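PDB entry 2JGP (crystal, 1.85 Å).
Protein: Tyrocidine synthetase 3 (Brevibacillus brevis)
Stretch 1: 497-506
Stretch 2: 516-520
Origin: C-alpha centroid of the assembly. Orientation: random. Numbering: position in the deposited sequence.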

# COMPACT_ATOMS: atom_id res chain seq x y z
N ARG A 497 -2.62 12.52 -21.37
CA ARG A 497 -3.53 13.58 -21.81
C ARG A 497 -4.96 13.06 -21.92
O ARG A 497 -5.91 13.77 -21.58
CB ARG A 497 -3.10 14.16 -23.17
CG ARG A 497 -1.76 14.90 -23.16
CD ARG A 497 -1.58 15.77 -24.40
NE ARG A 497 -1.51 14.99 -25.64
CZ ARG A 497 -0.42 14.39 -26.12
NH1 ARG A 497 0.74 14.46 -25.47
NH2 ARG A 497 -0.48 13.71 -27.26
N HIS A 498 -5.11 11.82 -22.40
CA HIS A 498 -6.42 11.20 -22.50
C HIS A 498 -7.06 10.97 -21.13
O HIS A 498 -8.27 11.09 -20.98
CB HIS A 498 -6.36 9.89 -23.30
CG HIS A 498 -6.20 10.09 -24.78
ND1 HIS A 498 -6.43 11.30 -25.39
CD2 HIS A 498 -5.87 9.23 -25.76
CE1 HIS A 498 -6.22 11.18 -26.69
NE2 HIS A 498 -5.88 9.93 -26.94
N PHE A 499 -6.25 10.65 -20.13
CA PHE A 499 -6.76 10.56 -18.76
C PHE A 499 -7.34 11.91 -18.32
O PHE A 499 -8.42 11.97 -17.72
CB PHE A 499 -5.67 10.12 -17.77
CG PHE A 499 -6.15 10.07 -16.34
CD1 PHE A 499 -6.83 8.96 -15.86
CD2 PHE A 499 -5.96 11.15 -15.49
CE1 PHE A 499 -7.30 8.92 -14.55
CE2 PHE A 499 -6.43 11.12 -14.18
CZ PHE A 499 -7.09 10.00 -13.71
N LEU A 500 -6.62 12.99 -18.62
CA LEU A 500 -7.06 14.33 -18.23
C LEU A 500 -8.31 14.76 -19.00
O LEU A 500 -9.13 15.49 -18.45
CB LEU A 500 -5.94 15.36 -18.44
CG LEU A 500 -4.68 15.15 -17.61
CD1 LEU A 500 -3.64 16.21 -17.97
CD2 LEU A 500 -4.99 15.17 -16.12
N THR A 501 -8.43 14.34 -20.25
CA THR A 501 -9.65 14.62 -21.02
C THR A 501 -10.84 13.87 -20.41
O THR A 501 -11.91 14.44 -20.23
CB THR A 501 -9.49 14.30 -22.53
OG1 THR A 501 -9.19 12.91 -22.71
CG2 THR A 501 -8.37 15.12 -23.14
N ILE A 502 -10.64 12.60 -20.05
CA ILE A 502 -11.70 11.83 -19.41
C ILE A 502 -12.09 12.50 -18.08
O ILE A 502 -13.28 12.67 -17.79
CB ILE A 502 -11.28 10.36 -19.17
CG1 ILE A 502 -11.22 9.61 -20.50
CG2 ILE A 502 -12.26 9.66 -18.22
CD1 ILE A 502 -10.44 8.30 -20.43
N ALA A 503 -11.09 12.90 -17.31
CA ALA A 503 -11.30 13.55 -16.02
C ALA A 503 -12.11 14.84 -16.16
O ALA A 503 -13.03 15.08 -15.39
CB ALA A 503 -9.95 13.83 -15.34
N ALA A 504 -11.76 15.65 -17.15
CA ALA A 504 -12.46 16.91 -17.40
C ALA A 504 -13.93 16.67 -17.75
O ALA A 504 -14.82 17.36 -17.24
CB ALA A 504 -11.76 17.69 -18.51
N SER A 505 -14.17 15.68 -18.60
CA SER A 505 -15.51 15.34 -19.07
C SER A 505 -16.43 14.85 -17.95
O SER A 505 -17.60 15.24 -17.89
CB SER A 505 -15.43 14.26 -20.15
OG SER A 505 -14.57 14.67 -21.20
N ILE A 506 -15.91 14.00 -17.07
CA ILE A 506 -16.71 13.46 -15.97
C ILE A 506 -16.98 14.51 -14.89
O ILE A 506 -18.01 14.47 -14.22
CB ILE A 506 -16.12 12.15 -15.38
CG1 ILE A 506 -14.75 12.37 -14.73
CG2 ILE A 506 -16.01 11.09 -16.46
CD1 ILE A 506 -14.79 13.17 -13.44
N GLU A 516 -20.14 7.47 -24.40
CA GLU A 516 -20.27 8.84 -24.92
C GLU A 516 -19.10 9.73 -24.54
O GLU A 516 -18.97 10.84 -25.06
CB GLU A 516 -21.59 9.47 -24.45
CG GLU A 516 -22.75 9.30 -25.43
CD GLU A 516 -23.15 7.85 -25.62
OE1 GLU A 516 -23.70 7.25 -24.66
OE2 GLU A 516 -22.94 7.31 -26.73
N ILE A 517 -18.25 9.28 -23.62
CA ILE A 517 -17.06 10.05 -23.24
C ILE A 517 -16.12 10.14 -24.44
O ILE A 517 -15.51 9.14 -24.84
CB ILE A 517 -16.33 9.43 -22.02
CG1 ILE A 517 -17.22 9.45 -20.78
CG2 ILE A 517 -15.04 10.18 -21.73
CD1 ILE A 517 -16.59 8.81 -19.55
N ASP A 518 -16.03 11.33 -25.02
CA ASP A 518 -15.18 11.56 -26.18
C ASP A 518 -13.73 11.80 -25.73
O ASP A 518 -13.33 12.92 -25.45
CB ASP A 518 -15.70 12.75 -27.01
CG ASP A 518 -14.92 12.95 -28.30
OD1 ASP A 518 -14.18 12.03 -28.73
OD2 ASP A 518 -15.06 14.04 -28.91
N MET A 519 -12.98 10.71 -25.66
CA MET A 519 -11.57 10.75 -25.30
C MET A 519 -10.72 11.26 -26.47
O MET A 519 -9.68 11.88 -26.25
CB MET A 519 -11.12 9.34 -24.89
CG MET A 519 -9.71 9.22 -24.38
SD MET A 519 -9.25 7.48 -24.19
CE MET A 519 -9.07 6.98 -25.90
N LEU A 520 -11.21 11.01 -27.69
CA LEU A 520 -10.47 11.16 -28.96
C LEU A 520 -9.75 9.87 -29.32
O LEU A 520 -9.91 9.35 -30.42
CB LEU A 520 -9.49 12.35 -28.99
CG LEU A 520 -10.08 13.73 -29.27
CD1 LEU A 520 -11.08 14.15 -28.21
CD2 LEU A 520 -8.96 14.75 -29.40

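An irregular segment, 516-520, packs against one side of the helix 497-506 through apolar side chains and a methionine-histidine contact, with no hydrogen bond crossing between them. The contact is small, burying 371 Å² summed over both sides, and the backbones come nearest at His-498 and Met-519, whose CA atoms lie 5.9 Å apart. His-498, Thr-501, Ile-502, Ser-505 and Ile-506 make the helix's contacts, a spacing that follows the helical repeat, whereas the CA-to-CB bond of Phe-499 points away. Ile-517 points toward the helix and meets two isoleucines one turn apart: its CG2 lies 4.1 Å from CG1 of Ile-502, and its CD1 lies 3.9 Å from CG2 of Ile-506. All three are buried. Ile-502 leaves the backbone sideways, but its end comes nearer, and its CD1 also reaches SD of Met-519 at 4.0 Å. Met-519, extended through chi1 and chi2 (both t), runs alongside His-498. CG of Met-519 sits 4.1 Å from the centroid of the His-498 ring, 30° off the ring normal, an off-centre CH-pi contact; SD of Met-519 is 4.6 Å from the same centroid and more oblique, at 41°. Polar atoms approach here without pairing: ND1 of His-498 is 3.4 Å from O of Met-519, but the angle is poor for a hydrogen bond. The helix hydroxyls are instead engaged within their own stretch. OG1 of Thr-501 donates to O of His-498 (2.7 Å), and OG of Ser-505 donates to O of Thr-501 (2.8 Å), so each returns to a carbonyl of the preceding turn. Ser-505 meets the loop through carbon, its CB 4.4 Å from CG2 of Ile-517. Within the loop, N of Leu-520 makes a weak hydrogen bond to OD1 of Asp-518 (3.3 Å), while CB of Leu-520 lies 4.2 Å from CE1 of His-498.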